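Local coordinates for protein heat-inducible transcription repressor HrcA (Thermotoga maritima, PDB 1STZ) that binds DNA and probably acts as a repressor of the class I heat shock genes, the grpE-dnaK-dnaJ and groELS operons, at residues E106-M111 against E117-L122; L126-T131 against L232-E237; E132-I137 against R251-E256; L306-V311 against D315-V320. All blocks are in the same frame, centred on the assembly; numbering follows the deposited sequence.

Interaction 1 of 4, residues E106-M111 against E117-L122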
loop_
_atom_site.group_PDB
_atom_site.type_symbol
_atom_site.label_atom_id
_atom_site.label_comp_id
_atom_site.label_asym_id
_atom_site.label_seq_id
_atom_site.Cartn_x
_atom_site.Cartn_y
_atom_site.Cartn_z
ATOM N N GLU A 106 7.485 3.883 -2.020
ATOM C CA GLU A 106 7.417 3.269 -3.348
ATOM C C GLU A 106 6.035 2.695 -3.683
ATOM O O GLU A 106 5.784 2.380 -4.855
ATOM C CB GLU A 106 8.466 2.177 -3.505
ATOM C CG GLU A 106 9.900 2.683 -3.575
ATOM C CD GLU A 106 10.893 1.532 -3.694
ATOM O OE1 GLU A 106 12.042 1.662 -3.184
ATOM O OE2 GLU A 106 10.515 0.478 -4.289
ATOM N N THR A 107 5.146 2.572 -2.691
ATOM C CA THR A 107 3.757 2.197 -2.958
ATOM C C THR A 107 2.960 3.296 -3.636
ATOM O O THR A 107 1.831 3.058 -4.080
ATOM C CB THR A 107 2.996 1.755 -1.699
ATOM O OG1 THR A 107 2.766 2.884 -0.823
ATOM C CG2 THR A 107 3.786 0.714 -0.894
ATOM N N PHE A 108 3.516 4.499 -3.713
ATOM C CA PHE A 108 2.806 5.566 -4.387
ATOM C C PHE A 108 2.628 5.196 -5.855
ATOM O O PHE A 108 3.569 4.811 -6.541
ATOM C CB PHE A 108 3.509 6.908 -4.294
ATOM C CG PHE A 108 2.730 8.024 -4.924
ATOM C CD1 PHE A 108 1.600 8.521 -4.315
ATOM C CD2 PHE A 108 3.089 8.538 -6.158
ATOM C CE1 PHE A 108 0.847 9.542 -4.904
ATOM C CE2 PHE A 108 2.332 9.580 -6.754
ATOM C CZ PHE A 108 1.224 10.073 -6.119
ATOM N N LYS A 109 1.406 5.292 -6.311
ATOM C CA LYS A 109 1.120 5.147 -7.725
ATOM C C LYS A 109 0.053 6.136 -8.115
ATOM O O LYS A 109 -0.926 6.346 -7.391
ATOM C CB LYS A 109 0.661 3.736 -8.066
ATOM C CG LYS A 109 -0.386 3.164 -7.149
ATOM C CD LYS A 109 -0.991 1.895 -7.778
ATOM C CE LYS A 109 -1.101 0.752 -6.790
ATOM N NZ LYS A 109 -1.934 -0.377 -7.333
ATOM N N SER A 110 0.298 6.764 -9.252
ATOM C CA SER A 110 -0.730 7.473 -9.989
ATOM C C SER A 110 -1.409 6.432 -10.864
ATOM O O SER A 110 -2.448 6.703 -11.441
ATOM C CB SER A 110 -0.126 8.573 -10.849
ATOM O OG SER A 110 1.269 8.418 -10.947
ATOM N N MET A 111 -0.789 5.253 -10.956
ATOM C CA MET A 111 -1.378 4.049 -11.547
ATOM C C MET A 111 -2.023 4.417 -12.864
ATOM O O MET A 111 -1.338 5.082 -13.658
ATOM C CB MET A 111 -2.236 3.262 -10.533
ATOM C CG MET A 111 -3.411 3.963 -9.860
ATOM S SD MET A 111 -4.311 2.820 -8.716
ATOM C CE MET A 111 -5.328 1.815 -9.792
ATOM N N GLU A 117 -6.641 15.952 -9.731
ATOM C CA GLU A 117 -7.025 16.272 -8.362
ATOM C C GLU A 117 -6.829 15.067 -7.441
ATOM O O GLU A 117 -6.297 15.207 -6.336
ATOM C CB GLU A 117 -8.470 16.784 -8.312
ATOM C CG GLU A 117 -9.030 17.068 -6.921
ATOM C CD GLU A 117 -8.277 18.164 -6.163
ATOM O OE1 GLU A 117 -8.329 18.144 -4.916
ATOM O OE2 GLU A 117 -7.631 19.034 -6.805
ATOM N N LYS A 118 -7.239 13.893 -7.908
ATOM C CA LYS A 118 -7.058 12.662 -7.153
ATOM C C LYS A 118 -5.554 12.295 -7.008
ATOM O O LYS A 118 -5.138 11.739 -5.983
ATOM C CB LYS A 118 -7.852 11.527 -7.815
ATOM C CG LYS A 118 -7.740 10.175 -7.127
ATOM C CD LYS A 118 -8.345 10.191 -5.723
ATOM C CE LYS A 118 -8.357 8.784 -5.114
ATOM N NZ LYS A 118 -9.487 8.605 -4.156
ATOM N N VAL A 119 -4.751 12.614 -8.015
ATOM C CA VAL A 119 -3.324 12.339 -7.945
ATOM C C VAL A 119 -2.676 13.238 -6.881
ATOM O O VAL A 119 -1.872 12.764 -6.101
ATOM C CB VAL A 119 -2.594 12.519 -9.294
ATOM C CG1 VAL A 119 -1.102 12.389 -9.092
ATOM C CG2 VAL A 119 -3.058 11.484 -10.302
ATOM N N LEU A 120 -3.046 14.514 -6.847
ATOM C CA LEU A 120 -2.559 15.439 -5.820
ATOM C C LEU A 120 -3.040 15.006 -4.432
ATOM O O LEU A 120 -2.304 15.120 -3.452
ATOM C CB LEU A 120 -3.021 16.872 -6.099
ATOM C CG LEU A 120 -2.532 17.519 -7.398
ATOM C CD1 LEU A 120 -3.087 18.941 -7.540
ATOM C CD2 LEU A 120 -1.010 17.498 -7.513
ATOM N N PHE A 121 -4.271 14.521 -4.356
ATOM C CA PHE A 121 -4.862 14.028 -3.108
ATOM C C PHE A 121 -4.050 12.860 -2.530
ATOM O O PHE A 121 -3.759 12.827 -1.337
ATOM C CB PHE A 121 -6.313 13.555 -3.333
ATOM C CG PHE A 121 -6.992 13.066 -2.061
ATOM C CD1 PHE A 121 -7.002 11.725 -1.728
ATOM C CD2 PHE A 121 -7.578 13.969 -1.176
ATOM C CE1 PHE A 121 -7.606 11.284 -0.548
ATOM C CE2 PHE A 121 -8.192 13.530 0.002
ATOM C CZ PHE A 121 -8.198 12.195 0.317
ATOM N N LEU A 122 -3.695 11.898 -3.385
ATOM C CA LEU A 122 -2.935 10.744 -2.954
ATOM C C LEU A 122 -1.529 11.129 -2.527
ATOM O O LEU A 122 -1.041 10.640 -1.524
ATOM C CB LEU A 122 -2.873 9.682 -4.040
ATOM C CG LEU A 122 -4.214 9.014 -4.329
ATOM C CD1 LEU A 122 -4.168 8.277 -5.663
ATOM C CD2 LEU A 122 -4.591 8.059 -3.198
#

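Interaction 2 of 4, residues L126-T131 against L232-E237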
loop_
_atom_site.group_PDB
_atom_site.type_symbol
_atom_site.label_atom_id
_atom_site.label_comp_id
_atom_site.label_asym_id
_atom_site.label_seq_id
_atom_site.Cartn_x
_atom_site.Cartn_y
_atom_site.Cartn_z
ATOM N N LEU A 126 -0.100 10.672 1.323
ATOM C CA LEU A 126 0.977 9.725 1.590
ATOM C C LEU A 126 2.180 10.462 2.224
ATOM O O LEU A 126 2.803 9.965 3.158
ATOM C CB LEU A 126 1.418 9.012 0.319
ATOM C CG LEU A 126 2.500 7.947 0.536
ATOM C CD1 LEU A 126 1.996 6.804 1.403
ATOM C CD2 LEU A 126 2.990 7.374 -0.789
ATOM N N LEU A 127 2.485 11.635 1.686
ATOM C CA LEU A 127 3.551 12.478 2.182
ATOM C C LEU A 127 3.311 12.862 3.660
ATOM O O LEU A 127 4.210 12.751 4.476
ATOM C CB LEU A 127 3.666 13.745 1.323
ATOM C CG LEU A 127 4.994 14.465 1.064
ATOM C CD1 LEU A 127 4.788 15.950 0.752
ATOM C CD2 LEU A 127 6.027 14.305 2.097
ATOM N N ALA A 128 2.111 13.340 3.973
ATOM C CA ALA A 128 1.728 13.710 5.342
ATOM C C ALA A 128 1.816 12.523 6.286
ATOM O O ALA A 128 2.354 12.627 7.392
ATOM C CB ALA A 128 0.296 14.263 5.370
ATOM N N ARG A 129 1.279 11.393 5.856
ATOM C CA ARG A 129 1.286 10.191 6.684
ATOM C C ARG A 129 2.684 9.679 7.026
ATOM O O ARG A 129 2.961 9.373 8.180
ATOM C CB ARG A 129 0.507 9.085 6.007
ATOM C CG ARG A 129 0.423 7.836 6.833
ATOM C CD ARG A 129 -0.718 6.942 6.444
ATOM N NE ARG A 129 -0.717 6.644 5.014
ATOM C CZ ARG A 129 -1.386 5.636 4.451
ATOM N NH1 ARG A 129 -2.111 4.799 5.196
ATOM N NH2 ARG A 129 -1.330 5.459 3.131
ATOM N N LEU A 130 3.563 9.619 6.038
ATOM C CA LEU A 130 4.887 9.027 6.204
ATOM C C LEU A 130 5.870 9.923 6.965
ATOM O O LEU A 130 6.854 9.441 7.488
ATOM C CB LEU A 130 5.487 8.691 4.841
ATOM C CG LEU A 130 4.752 7.677 3.981
ATOM C CD1 LEU A 130 5.596 7.324 2.769
ATOM C CD2 LEU A 130 4.374 6.430 4.784
ATOM N N THR A 131 5.619 11.224 6.993
ATOM C CA THR A 131 6.484 12.168 7.687
ATOM C C THR A 131 5.871 12.756 8.959
ATOM O O THR A 131 6.504 13.581 9.608
ATOM C CB THR A 131 6.829 13.331 6.776
ATOM O OG1 THR A 131 5.628 14.037 6.437
ATOM C CG2 THR A 131 7.422 12.844 5.469
ATOM N N LEU A 232 -4.338 22.244 -1.719
ATOM C CA LEU A 232 -4.829 21.036 -1.052
ATOM C C LEU A 232 -3.993 20.795 0.199
ATOM O O LEU A 232 -2.766 20.713 0.102
ATOM C CB LEU A 232 -4.653 19.826 -1.970
ATOM C CG LEU A 232 -4.958 18.450 -1.348
ATOM C CD1 LEU A 232 -5.586 17.526 -2.377
ATOM C CD2 LEU A 232 -3.712 17.773 -0.737
ATOM N N ASP A 233 -4.631 20.656 1.354
ATOM C CA ASP A 233 -3.909 20.395 2.599
ATOM C C ASP A 233 -4.187 18.983 3.126
ATOM O O ASP A 233 -5.227 18.406 2.868
ATOM C CB ASP A 233 -4.244 21.446 3.662
ATOM C CG ASP A 233 -5.696 21.455 4.035
ATOM O OD1 ASP A 233 -6.523 21.902 3.205
ATOM O OD2 ASP A 233 -6.122 21.031 5.131
ATOM N N ALA A 234 -3.249 18.441 3.876
ATOM C CA ALA A 234 -3.443 17.136 4.519
ATOM C C ALA A 234 -2.519 17.007 5.728
ATOM O O ALA A 234 -1.470 17.628 5.762
ATOM C CB ALA A 234 -3.152 16.027 3.520
ATOM N N GLY A 235 -2.886 16.178 6.695
ATOM C CA GLY A 235 -2.058 15.928 7.862
ATOM C C GLY A 235 -2.127 16.934 9.019
ATOM O O GLY A 235 -1.241 16.958 9.888
ATOM N N LEU A 236 -3.154 17.767 9.069
ATOM C CA LEU A 236 -3.296 18.690 10.214
ATOM C C LEU A 236 -3.257 17.945 11.555
ATOM O O LEU A 236 -2.658 18.412 12.534
ATOM C CB LEU A 236 -4.566 19.515 10.098
ATOM C CG LEU A 236 -4.891 20.407 11.303
ATOM C CD1 LEU A 236 -3.726 21.339 11.636
ATOM C CD2 LEU A 236 -6.192 21.175 11.005
ATOM N N GLU A 237 -3.861 16.769 11.555
ATOM C CA GLU A 237 -3.890 15.861 12.687
ATOM C C GLU A 237 -2.510 15.470 13.208
ATOM O O GLU A 237 -2.338 15.310 14.421
ATOM C CB GLU A 237 -4.669 14.602 12.282
ATOM C CG GLU A 237 -4.756 13.528 13.334
ATOM C CD GLU A 237 -5.823 12.499 13.013
ATOM O OE1 GLU A 237 -6.017 12.189 11.804
ATOM O OE2 GLU A 237 -6.465 12.002 13.972
#

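Interaction 3 of 4, residues E132-I137 against R251-E256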
loop_
_atom_site.group_PDB
_atom_site.type_symbol
_atom_site.label_atom_id
_atom_site.label_comp_id
_atom_site.label_asym_id
_atom_site.label_seq_id
_atom_site.Cartn_x
_atom_site.Cartn_y
_atom_site.Cartn_z
ATOM N N GLU A 132 4.643 12.374 9.283
ATOM C CA GLU A 132 3.890 12.982 10.372
ATOM C C GLU A 132 3.926 14.499 10.278
ATOM O O GLU A 132 4.174 15.190 11.278
ATOM C CB GLU A 132 4.435 12.513 11.733
ATOM C CG GLU A 132 4.396 11.000 11.943
ATOM C CD GLU A 132 5.303 10.548 13.089
ATOM O OE1 GLU A 132 6.358 11.194 13.330
ATOM O OE2 GLU A 132 4.979 9.529 13.743
ATOM N N GLY A 133 3.690 15.014 9.071
ATOM C CA GLY A 133 3.657 16.447 8.834
ATOM C C GLY A 133 2.344 16.981 8.296
ATOM O O GLY A 133 1.341 16.253 8.157
ATOM N N TYR A 134 2.355 18.272 8.017
ATOM C CA TYR A 134 1.255 18.991 7.395
ATOM C C TYR A 134 1.707 19.383 6.001
ATOM O O TYR A 134 2.719 20.045 5.863
ATOM C CB TYR A 134 0.967 20.274 8.170
ATOM C CG TYR A 134 -0.193 21.126 7.664
ATOM C CD1 TYR A 134 0.010 22.421 7.217
ATOM C CD2 TYR A 134 -1.485 20.650 7.685
ATOM C CE1 TYR A 134 -1.064 23.224 6.794
ATOM C CE2 TYR A 134 -2.560 21.439 7.257
ATOM C CZ TYR A 134 -2.331 22.719 6.807
ATOM O OH TYR A 134 -3.380 23.498 6.377
ATOM N N VAL A 135 0.946 18.986 4.992
ATOM C CA VAL A 135 1.277 19.232 3.597
ATOM C C VAL A 135 0.331 20.216 2.918
ATOM O O VAL A 135 -0.885 20.134 3.085
ATOM C CB VAL A 135 1.284 17.910 2.825
ATOM C CG1 VAL A 135 1.469 18.133 1.321
ATOM C CG2 VAL A 135 2.362 17.016 3.374
ATOM N N LEU A 136 0.905 21.171 2.188
ATOM C CA LEU A 136 0.162 22.000 1.239
ATOM C C LEU A 136 0.701 21.714 -0.145
ATOM O O LEU A 136 1.912 21.750 -0.346
ATOM C CB LEU A 136 0.339 23.484 1.530
ATOM C CG LEU A 136 -0.173 24.016 2.854
ATOM C CD1 LEU A 136 0.076 25.504 2.887
ATOM C CD2 LEU A 136 -1.653 23.726 3.116
ATOM N N ILE A 137 -0.183 21.388 -1.083
ATOM C CA ILE A 137 0.162 21.286 -2.496
ATOM C C ILE A 137 -0.623 22.345 -3.264
ATOM O O ILE A 137 -1.848 22.341 -3.254
ATOM C CB ILE A 137 -0.183 19.904 -3.060
ATOM C CG1 ILE A 137 0.530 18.807 -2.256
ATOM C CG2 ILE A 137 0.201 19.818 -4.545
ATOM C CD1 ILE A 137 0.353 17.429 -2.805
ATOM N N ARG A 251 -1.906 27.311 15.498
ATOM C CA ARG A 251 -2.694 28.466 15.069
ATOM C C ARG A 251 -1.822 29.397 14.224
ATOM O O ARG A 251 -2.254 29.867 13.189
ATOM C CB ARG A 251 -3.232 29.244 16.252
ATOM C CG ARG A 251 -4.339 28.567 17.007
ATOM C CD ARG A 251 -4.664 29.258 18.308
ATOM N NE ARG A 251 -5.891 28.752 18.893
ATOM C CZ ARG A 251 -6.242 28.918 20.159
ATOM N NH1 ARG A 251 -5.492 29.613 20.999
ATOM N NH2 ARG A 251 -7.385 28.413 20.590
ATOM N N ASN A 252 -0.586 29.637 14.653
ATOM C CA ASN A 252 0.316 30.524 13.899
ATOM C C ASN A 252 0.557 29.993 12.500
ATOM O O ASN A 252 0.563 30.747 11.550
ATOM C CB ASN A 252 1.655 30.733 14.607
ATOM C CG ASN A 252 1.531 31.598 15.848
ATOM O OD1 ASN A 252 0.593 32.372 15.982
ATOM N ND2 ASN A 252 2.493 31.466 16.763
ATOM N N LEU A 253 0.736 28.692 12.371
ATOM C CA LEU A 253 0.997 28.096 11.077
ATOM C C LEU A 253 -0.209 28.274 10.157
ATOM O O LEU A 253 -0.063 28.700 9.010
ATOM C CB LEU A 253 1.302 26.623 11.231
ATOM C CG LEU A 253 2.196 25.863 10.244
ATOM C CD1 LEU A 253 1.486 24.697 9.717
ATOM C CD2 LEU A 253 2.779 26.698 9.126
ATOM N N LEU A 254 -1.394 27.951 10.675
ATOM C CA LEU A 254 -2.609 27.976 9.875
ATOM C C LEU A 254 -2.876 29.398 9.392
ATOM O O LEU A 254 -3.316 29.589 8.288
ATOM C CB LEU A 254 -3.799 27.456 10.673
ATOM C CG LEU A 254 -3.698 25.958 10.966
ATOM C CD1 LEU A 254 -4.769 25.520 11.980
ATOM C CD2 LEU A 254 -3.782 25.142 9.679
ATOM N N GLU A 255 -2.551 30.382 10.215
ATOM C CA GLU A 255 -2.621 31.772 9.799
ATOM C C GLU A 255 -1.594 32.162 8.700
ATOM O O GLU A 255 -1.964 32.780 7.712
ATOM C CB GLU A 255 -2.504 32.688 11.022
ATOM C CG GLU A 255 -3.462 33.872 11.008
ATOM C CD GLU A 255 -4.830 33.588 11.655
ATOM O OE1 GLU A 255 -4.965 33.807 12.899
ATOM O OE2 GLU A 255 -5.786 33.182 10.920
ATOM N N GLU A 256 -0.329 31.783 8.853
ATOM C CA GLU A 256 0.744 32.300 7.986
ATOM C C GLU A 256 0.757 31.658 6.607
ATOM O O GLU A 256 1.159 32.252 5.621
ATOM C CB GLU A 256 2.102 32.100 8.648
ATOM C CG GLU A 256 2.275 32.916 9.928
ATOM C CD GLU A 256 2.045 34.402 9.723
ATOM O OE1 GLU A 256 2.697 34.984 8.838
ATOM O OE2 GLU A 256 1.210 34.996 10.441
#

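Interaction 4 of 4, residues L306-V311 against D315-V320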
loop_
_atom_site.group_PDB
_atom_site.type_symbol
_atom_site.label_atom_id
_atom_site.label_comp_id
_atom_site.label_asym_id
_atom_site.label_seq_id
_atom_site.Cartn_x
_atom_site.Cartn_y
_atom_site.Cartn_z
ATOM N N LEU A 306 5.964 20.869 2.995
ATOM C CA LEU A 306 5.830 19.975 4.144
ATOM C C LEU A 306 6.288 20.710 5.418
ATOM O O LEU A 306 7.463 21.070 5.558
ATOM C CB LEU A 306 6.753 18.778 3.940
ATOM C CG LEU A 306 6.557 17.446 4.662
ATOM C CD1 LEU A 306 7.869 16.901 5.149
ATOM C CD2 LEU A 306 5.511 17.427 5.745
ATOM N N PHE A 307 5.384 20.883 6.354
ATOM C CA PHE A 307 5.680 21.502 7.629
ATOM C C PHE A 307 5.668 20.427 8.697
ATOM O O PHE A 307 4.729 19.658 8.787
ATOM C CB PHE A 307 4.634 22.558 7.982
ATOM C CG PHE A 307 4.622 23.733 7.066
ATOM C CD1 PHE A 307 3.762 23.770 5.981
ATOM C CD2 PHE A 307 5.430 24.827 7.316
ATOM C CE1 PHE A 307 3.732 24.888 5.133
ATOM C CE2 PHE A 307 5.412 25.915 6.482
ATOM C CZ PHE A 307 4.556 25.940 5.377
ATOM N N THR A 308 6.719 20.382 9.509
ATOM C CA THR A 308 6.763 19.528 10.686
ATOM C C THR A 308 7.337 20.330 11.811
ATOM O O THR A 308 7.841 21.421 11.601
ATOM C CB THR A 308 7.694 18.303 10.446
ATOM O OG1 THR A 308 9.018 18.748 10.112
ATOM C CG2 THR A 308 7.254 17.478 9.230
ATOM N N SER A 309 7.306 19.784 13.010
ATOM C CA SER A 309 8.251 20.222 14.021
ATOM C C SER A 309 9.684 20.142 13.470
ATOM O O SER A 309 10.011 19.257 12.668
ATOM C CB SER A 309 8.157 19.355 15.261
ATOM O OG SER A 309 9.158 19.737 16.179
ATOM N N LYS A 310 10.536 21.061 13.904
ATOM C CA LYS A 310 11.965 20.998 13.563
ATOM C C LYS A 310 12.682 19.874 14.291
ATOM O O LYS A 310 13.815 19.555 13.947
ATOM C CB LYS A 310 12.674 22.342 13.808
ATOM C CG LYS A 310 12.744 22.822 15.227
ATOM C CD LYS A 310 13.442 24.183 15.262
ATOM C CE LYS A 310 13.358 24.855 16.641
ATOM N NZ LYS A 310 13.940 26.227 16.563
ATOM N N VAL A 311 12.026 19.306 15.306
ATOM C CA VAL A 311 12.462 18.075 15.949
ATOM C C VAL A 311 11.844 16.910 15.192
ATOM O O VAL A 311 10.784 16.398 15.552
ATOM C CB VAL A 311 12.083 18.020 17.461
ATOM C CG1 VAL A 311 12.762 16.834 18.131
ATOM C CG2 VAL A 311 12.454 19.337 18.173
ATOM N N ASP A 315 16.191 12.993 7.424
ATOM C CA ASP A 315 16.593 12.111 6.321
ATOM C C ASP A 315 15.350 11.430 5.761
ATOM O O ASP A 315 15.165 11.358 4.564
ATOM C CB ASP A 315 17.592 11.060 6.820
ATOM C CG ASP A 315 18.456 10.461 5.714
ATOM O OD1 ASP A 315 18.066 10.429 4.530
ATOM O OD2 ASP A 315 19.570 9.950 5.962
ATOM N N ARG A 316 14.491 10.945 6.639
ATOM C CA ARG A 316 13.235 10.329 6.203
ATOM C C ARG A 316 12.401 11.354 5.432
ATOM O O ARG A 316 11.923 11.059 4.341
ATOM C CB ARG A 316 12.472 9.743 7.397
ATOM C CG ARG A 316 11.097 9.158 7.087
ATOM C CD ARG A 316 10.124 9.166 8.270
ATOM N NE ARG A 316 9.906 10.509 8.818
ATOM C CZ ARG A 316 9.300 10.787 9.977
ATOM N NH1 ARG A 316 8.836 9.824 10.750
ATOM N NH2 ARG A 316 9.177 12.047 10.379
ATOM N N ASN A 317 12.281 12.562 5.968
ATOM C CA ASN A 317 11.424 13.583 5.364
ATOM C C ASN A 317 11.917 14.018 3.983
ATOM O O ASN A 317 11.113 14.238 3.073
ATOM C CB ASN A 317 11.287 14.820 6.263
ATOM C CG ASN A 317 10.577 14.530 7.564
ATOM O OD1 ASN A 317 10.059 13.442 7.786
ATOM N ND2 ASN A 317 10.568 15.511 8.445
ATOM N N HIS A 318 13.231 14.168 3.852
ATOM C CA HIS A 318 13.867 14.521 2.586
ATOM C C HIS A 318 13.615 13.446 1.554
ATOM O O HIS A 318 13.231 13.733 0.422
ATOM C CB HIS A 318 15.381 14.706 2.721
ATOM C CG HIS A 318 16.037 15.071 1.431
ATOM N ND1 HIS A 318 16.719 14.158 0.660
ATOM C CD2 HIS A 318 16.075 16.245 0.751
ATOM C CE1 HIS A 318 17.145 14.750 -0.441
ATOM N NE2 HIS A 318 16.775 16.018 -0.409
ATOM N N ARG A 319 13.832 12.203 1.948
ATOM C CA ARG A 319 13.671 11.076 1.044
ATOM C C ARG A 319 12.237 10.956 0.525
ATOM O O ARG A 319 12.030 10.756 -0.662
ATOM C CB ARG A 319 14.065 9.811 1.773
ATOM C CG ARG A 319 13.893 8.518 1.017
ATOM C CD ARG A 319 13.609 7.354 1.948
ATOM N NE ARG A 319 14.522 7.402 3.069
ATOM C CZ ARG A 319 14.249 7.089 4.330
ATOM N NH1 ARG A 319 13.067 6.633 4.715
ATOM N NH2 ARG A 319 15.208 7.220 5.226
ATOM N N VAL A 320 11.273 11.038 1.427
ATOM C CA VAL A 320 9.877 10.883 1.092
ATOM C C VAL A 320 9.401 12.052 0.218
ATOM O O VAL A 320 8.663 11.838 -0.730
ATOM C CB VAL A 320 9.000 10.774 2.353
ATOM C CG1 VAL A 320 7.540 10.828 2.010
ATOM C CG2 VAL A 320 9.280 9.496 3.068
#

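Interaction 1 of 4, residues E106-M111 against E117-L122
Phe108 sets the edge of its ring against Leu122 and Val119, two residues three positions apart that face it from the same side of helix 116-131. Phe108 CE1 lies 3.7 Å from Leu122 C, the carbonyl carbon, and 3.8 Å from Leu122 CB. One ring position further on, Phe108 CZ comes within 4.1 Å of Val119 O. The two backbone atoms are close to the ring plane, so the ring meets the helix rim-first. CG of Phe108 stands anti to its own backbone N (chi1 -177°), which carries the ring across to the helix. A flat aromatic suits this place because it can push between side chains and reach the helix backbone itself. The loop that follows helix 103-106 thereby folds back over the start of the helix it leads into, helix 116-131, which packs on the antiparallel sheet of the HrcA C-terminal domain, a member of the GAF clan. Helix 314-334 adds further neighbours: Arg327 touches Phe108, and Tyr331 touches both Ser110 and Val119. Further along the loop, Ser110 offers CB to Val119 CG2 at 4.2 Å; a small residue fits here, where the two CA atoms are 5.9 Å apart. Lys109 turns the other way, its CB directed away from the helix, and its NZ is hydrogen-bonded to Gln190 OE1 of the second subunit, while its backbone O rests 4.2 Å from Leu122 CD1.

Interaction 2 of 4, residues L126-T131 against L232-E237
Leu127 O, in helix 116-131, is gripped twice by Thr131. The hydroxyl OG1 donates to it at 2.7 Å, and the backbone N of Thr131 adds a longer bond of 3.3 Å. The two donors come from opposite faces of the carbonyl plane, and OG1 is tilted 27° from that plane. Threonine suits this turn of the helix because its hydroxyl can swing back over the helix (chi1 63°) and reinforce a stretched backbone bond. The contact with the other segment is made on the same turn by Ala128, whose CB points toward Ala234 and Gly235. That methyl group lies 3.8 Å from Gly235 CA and 3.8 Å from Ala234 O, with the CB of Ala234 a little farther off at 4.3 Å. Small side chains let the backbones come near: the CA atoms of Ala128 and Gly235 are 5.1 Å apart. Glycine suits position 235 for two reasons: a CB would probably run into the methyl of Ala128, and at a phi of 82° it would also crowd the preceding carbonyl oxygen. This glycine is also the N-cap residue of helix 236-241, so the close approach falls just where strand gives way to helix. Ala128 further touches Val135 of strand 134-138, which pairs with strand 231-234. Leu127 packs on Val304 and Leu306 of strand 299-309 and on Val320 and Phe321 of helix 314-334, while Leu182 of the second subunit packs on Leu126, Arg129 and Leu130.

Interaction 3 of 4, residues E132-I137 against R251-E256
Tyr134, Leu253 and Leu254 form a buried apolar contact between the central antiparallel sheet of the GAF-like domain and helix 247-256. Side chains alternate along strand 134-138: Val135 faces helix 116-131, whereas Tyr134 points to the other face, toward helix 247-256. The ring is carried there with CG anti to the backbone N (chi1 -178°), and the two leucines meet it obliquely. Leu253 runs past it in the opposite direction and places CD1 3.7 Å from Tyr134 CD1 and 4.1 Å from Tyr134 CE1. The side chains of Leu254 and Tyr134 cross at roughly a right angle. A tyrosine suits the place because its long flat side chain spans the gap between strand and helix, where even the nearest CA atoms, those of Tyr134 and Leu253, are 9.8 Å apart. Cutting it back to an alanine is likely to open a gap beside both leucines and beside Leu236 and Leu239 of helix 236-241, which also touch the tyrosine. Leu254 additionally packs on Glu237 of the third subunit. At the far end of the ring, Leu254 CD2 lies 4.0 Å from Tyr134 CZ and 3.7 Å from Tyr134 OH.

Interaction 4 of 4, residues L306-V311 against D315-V320
The turn that links strand 299-309 to helix 314-334 brings Leu306 and Thr308 against Asn317, as the chain leaves the central sheet and folds back along it as the last helix. Leu306 and Thr308, two apart on the strand, look the same way, and the CB of Asn317 points back at them. Its CG lies anti to the carbonyl carbon (chi1 -65°), which turns the amide toward the strand. Leu306 CD1 lies 4.2 Å from Asn317 CB, the two side chains crossing at about a right angle. Thr308 and Asn317 reach toward each other from opposite directions, with Thr308 CG2 3.9 Å from Asn317 ND2. That amide nitrogen is hydrogen-bonded to Thr312 OG1 in the connecting turn. At the other end of the amide, OD1 takes two bonds of Arg316, from NE and NH2, each at 3.1 Å. The guanidinium thus grips it side-on; the NH2 bond lies on a lone pair in the carbonyl plane, while the NE donor is tilted 23° from it. Asparagine suits this buried place because one small amide both accepts and donates. A leucine at this position, close in size, would probably leave Thr312 OG1 and the two arginine nitrogens without these partners, and the guanidinium less firmly held. The end of the strand is fixed locally: Thr308 OG1 donates to Ser309 O at 2.8 Å, and Ser309 OG accepts from Val311 N at 3.0 Å, an ST turn. A closing helix laid against an antiparallel sheet of strand order 2-1-5-4-3 is consistent with the GAF fold.

How the interactions relate
Interactions 2, 3 and 4 are gathered round one antiparallel sheet. Strand 134-138 joins them: Val135 N probably bonds Ala234 O (2.9 Å), tying interaction 3 to interaction 2, whose centre is 10 Å away, and Phe307 N probably bonds Tyr134 O (2.8 Å), tying it to interaction 4. Interaction 3 lies on the opposite face of the sheet from helices 116-131 and 314-334, which carry interactions 2 and 4; there Thr131 CB approaches Asn317 OD1 to 3.4 Å. Interaction 1 shares helix 116-131 with interaction 2, and Phe108 CB touches Leu126 CD2 at 3.6 Å. Its centre is about 19 Å from that of interaction 4, without a touch. Interactions 1, 2 and 4 all reach the second subunit.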